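Local coordinates for amorpha-4,11-diene synthase (Artemisia annua, PDB 4GAX), which is an engineered sesquiterpene synthase that probably cyclises farnesyl diphosphate to products such as amorphadiene or alpha-bisabolol, at residues G131-C136 / P172-L177. Sequence-based numbering, arbitrary orientation.
Sequences GYFVTC and PGEIIL
Cys136 sets its sulfur over the face of the Glu174 carboxylate: SG stands 3.6 Å from CD, almost straight above the plane of the group, with both carboxylate oxygens at similar range. The thiol reaches this place because SG turns beside its own backbone N, anti to the carbonyl carbon (chi1 -77°). Its other neighbours in 172-177 are aliphatic, Leu177 CD1 at 3.4 Å from SG and Ile176 CG2 at 3.6 Å from Cys136 CB; leucine and isoleucine suit the place because their branched methyls pack against the thiol and CB without needing a polar partner. A small, polarisable cysteine suits a site where a charged, flat group and aliphatic carbons both adjoin the sulfur, since it can fit closely against both.

Glu174, in the N-cap position of helix 175-194, runs extended beyond CG so that its carboxylate comes up to the loop. A water joins the two segments there, donating a hydrogen bond to Glu174 OE2 (2.9 Å) and accepting one from Cys136 N (2.8 Å). OE2 also forms a salt bridge with Arg128 of helix 120-129, and OE1 accepts from Val171 N, so both oxygens are held. Phe133 makes a long edge-on approach to OE2, CE2 lying 4.3 Å from that oxygen, at most weakly favourable. An alanine in place of Glu174 would probably leave Arg128 without its carboxylate and the bridging water without its carboxylate acceptor, and open a gap beneath the cysteine sulfur.

Within the helical N-terminal terpene synthase domain, the water and the apolar packing round the thiol thus link the two segments directly, while Arg128, paired with Glu174 and bonded to Val134 O, ties them from outside; its guanidinium is likely to keep the carboxylate ionised.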
ATOM      1  N   GLY A 131      -1.531   1.627  15.768  1.00 23.47           N
ATOM      2  CA  GLY A 131      -2.843   1.055  16.015  1.00 23.62           C
ATOM      3  C   GLY A 131      -3.484   1.532  17.310  1.00 22.20           C
ATOM      4  O   GLY A 131      -4.573   1.073  17.658  1.00 22.47           O
ATOM      5  N   TYR A 132      -2.819   2.427  18.048  1.00 16.64           N
ATOM      6  CA  TYR A 132      -3.418   2.936  19.291  1.00 18.44           C
ATOM      7  C   TYR A 132      -4.303   4.140  18.978  1.00 22.32           C
ATOM      8  O   TYR A 132      -3.806   5.172  18.527  1.00 22.16           O
ATOM      9  CB  TYR A 132      -2.349   3.367  20.304  1.00 20.28           C
ATOM     10  CG  TYR A 132      -1.414   2.270  20.744  1.00 28.78           C
ATOM     11  CD1 TYR A 132      -0.049   2.345  20.480  1.00 23.28           C
ATOM     12  CD2 TYR A 132      -1.889   1.160  21.439  1.00 28.72           C
ATOM     13  CE1 TYR A 132       0.825   1.328  20.885  1.00 22.22           C
ATOM     14  CE2 TYR A 132      -1.028   0.146  21.843  1.00 33.74           C
ATOM     15  CZ  TYR A 132       0.324   0.235  21.567  1.00 30.18           C
ATOM     16  OH  TYR A 132       1.179  -0.768  21.981  1.00 27.60           O
ATOM     17  N   PHE A 133      -5.604   4.010  19.225  1.00 20.66           N
ATOM     18  CA  PHE A 133      -6.575   5.054  18.885  1.00 25.78           C
ATOM     19  C   PHE A 133      -6.528   6.175  19.935  1.00 28.77           C
ATOM     20  O   PHE A 133      -7.510   6.465  20.630  1.00 25.23           O
ATOM     21  CB  PHE A 133      -7.981   4.447  18.790  1.00 27.11           C
ATOM     22  CG  PHE A 133      -8.966   5.263  17.979  1.00 30.67           C
ATOM     23  CD1 PHE A 133     -10.120   4.662  17.477  1.00 27.69           C
ATOM     24  CD2 PHE A 133      -8.757   6.616  17.727  1.00 27.83           C
ATOM     25  CE1 PHE A 133     -11.047   5.394  16.744  1.00 32.80           C
ATOM     26  CE2 PHE A 133      -9.684   7.353  16.998  1.00 24.44           C
ATOM     27  CZ  PHE A 133     -10.828   6.742  16.508  1.00 23.60           C
ATOM     28  N   VAL A 134      -5.361   6.794  20.031  1.00 17.58           N
ATOM     29  CA  VAL A 134      -5.131   7.957  20.872  1.00 23.49           C
ATOM     30  C   VAL A 134      -6.051   9.099  20.425  1.00 27.18           C
ATOM     31  O   VAL A 134      -6.363   9.205  19.245  1.00 20.03           O
ATOM     32  CB  VAL A 134      -3.648   8.349  20.706  1.00 34.14           C
ATOM     33  CG1 VAL A 134      -3.473   9.841  20.574  1.00 57.04           C
ATOM     34  CG2 VAL A 134      -2.802   7.718  21.822  1.00 23.39           C
ATOM     35  N   THR A 135      -6.504   9.948  21.349  1.00 24.10           N
ATOM     36  CA  THR A 135      -7.453  10.996  20.965  1.00 23.26           C
ATOM     37  C   THR A 135      -6.784  12.326  20.552  1.00 23.38           C
ATOM     38  O   THR A 135      -5.572  12.505  20.691  1.00 19.93           O
ATOM     39  CB  THR A 135      -8.453  11.262  22.084  1.00 35.98           C
ATOM     40  OG1 THR A 135      -9.670  11.783  21.536  1.00 69.90           O
ATOM     41  CG2 THR A 135      -7.882  12.253  23.015  1.00 14.24           C
ATOM     42  N   CYS A 136      -7.588  13.268  20.068  1.00 25.77           N
ATOM     43  CA  CYS A 136      -7.071  14.582  19.684  1.00 30.51           C
ATOM     44  C   CYS A 136      -6.843  15.567  20.824  1.00 29.88           C
ATOM     45  O   CYS A 136      -6.379  16.684  20.573  1.00 29.38           O
ATOM     46  CB  CYS A 136      -8.022  15.231  18.684  1.00 39.84           C
ATOM     47  SG  CYS A 136      -7.837  14.545  17.071  1.00 36.13           S
ATOM     48  N   PRO A 172     -13.247  10.718  10.842  1.00 23.21           N
ATOM     49  CA  PRO A 172     -14.281  11.744  10.635  1.00 26.19           C
ATOM     50  C   PRO A 172     -14.679  12.446  11.929  1.00 24.63           C
ATOM     51  O   PRO A 172     -14.772  11.808  12.976  1.00 24.67           O
ATOM     52  CB  PRO A 172     -15.470  10.943  10.098  1.00 29.06           C
ATOM     53  CG  PRO A 172     -14.829   9.772   9.408  1.00 25.54           C
ATOM     54  CD  PRO A 172     -13.655   9.413  10.291  1.00 24.88           C
ATOM     55  N   GLY A 173     -14.891  13.755  11.849  1.00 27.89           N
ATOM     56  CA  GLY A 173     -15.410  14.516  12.969  1.00 24.45           C
ATOM     57  C   GLY A 173     -14.345  15.137  13.854  1.00 31.42           C
ATOM     58  O   GLY A 173     -14.681  15.802  14.832  1.00 27.97           O
ATOM     59  N   GLU A 174     -13.067  14.944  13.527  1.00 22.96           N
ATOM     60  CA  GLU A 174     -12.009  15.533  14.351  1.00 25.52           C
ATOM     61  C   GLU A 174     -11.665  16.944  13.881  1.00 27.84           C
ATOM     62  O   GLU A 174     -10.720  17.150  13.113  1.00 23.30           O
ATOM     63  CB  GLU A 174     -10.787  14.603  14.415  1.00 21.52           C
ATOM     64  CG  GLU A 174     -11.146  13.304  15.152  1.00 27.89           C
ATOM     65  CD  GLU A 174     -10.016  12.304  15.235  1.00 28.33           C
ATOM     66  OE1 GLU A 174      -9.202  12.215  14.283  1.00 19.33           O
ATOM     67  OE2 GLU A 174      -9.951  11.585  16.259  1.00 27.65           O
ATOM     68  N   ILE A 175     -12.455  17.906  14.358  1.00 25.43           N
ATOM     69  CA  ILE A 175     -12.409  19.267  13.848  1.00 21.32           C
ATOM     70  C   ILE A 175     -11.070  19.930  14.118  1.00 21.93           C
ATOM     71  O   ILE A 175     -10.605  20.750  13.307  1.00 22.45           O
ATOM     72  CB  ILE A 175     -13.520  20.151  14.459  1.00 31.47           C
ATOM     73  CG1 ILE A 175     -14.821  19.370  14.586  1.00 56.11           C
ATOM     74  CG2 ILE A 175     -13.751  21.409  13.616  1.00 33.80           C
ATOM     75  CD1 ILE A 175     -15.429  19.417  15.976  1.00 74.26           C
ATOM     76  N   ILE A 176     -10.448  19.603  15.250  1.00 23.71           N
ATOM     77  CA  ILE A 176      -9.165  20.240  15.547  1.00 26.24           C
ATOM     78  C   ILE A 176      -8.104  19.881  14.498  1.00 22.44           C
ATOM     79  O   ILE A 176      -7.241  20.714  14.170  1.00 19.08           O
ATOM     80  CB  ILE A 176      -8.655  20.009  16.987  1.00 27.75           C
ATOM     81  CG1 ILE A 176      -7.465  20.928  17.270  1.00 33.83           C
ATOM     82  CG2 ILE A 176      -8.257  18.541  17.212  1.00 29.99           C
ATOM     83  CD1 ILE A 176      -7.336  21.361  18.710  1.00 33.78           C
ATOM     84  N   LEU A 177      -8.192  18.673  13.937  1.00 19.77           N
ATOM     85  CA  LEU A 177      -7.265  18.283  12.860  1.00 19.17           C
ATOM     86  C   LEU A 177      -7.703  18.745  11.463  1.00 17.17           C
ATOM     87  O   LEU A 177      -6.859  18.990  10.588  1.00 22.17           O
ATOM     88  CB  LEU A 177      -7.002  16.779  12.856  1.00 18.92           C
ATOM     89  CG  LEU A 177      -6.275  16.247  14.087  1.00 23.28           C
ATOM     90  CD1 LEU A 177      -6.258  14.715  14.025  1.00 19.37           C
ATOM     91  CD2 LEU A 177      -4.872  16.788  14.182  1.00 19.73           C
TER
HETATM   92  O   HOH W   1     -10.092  12.554  18.965  1.00 33.21           O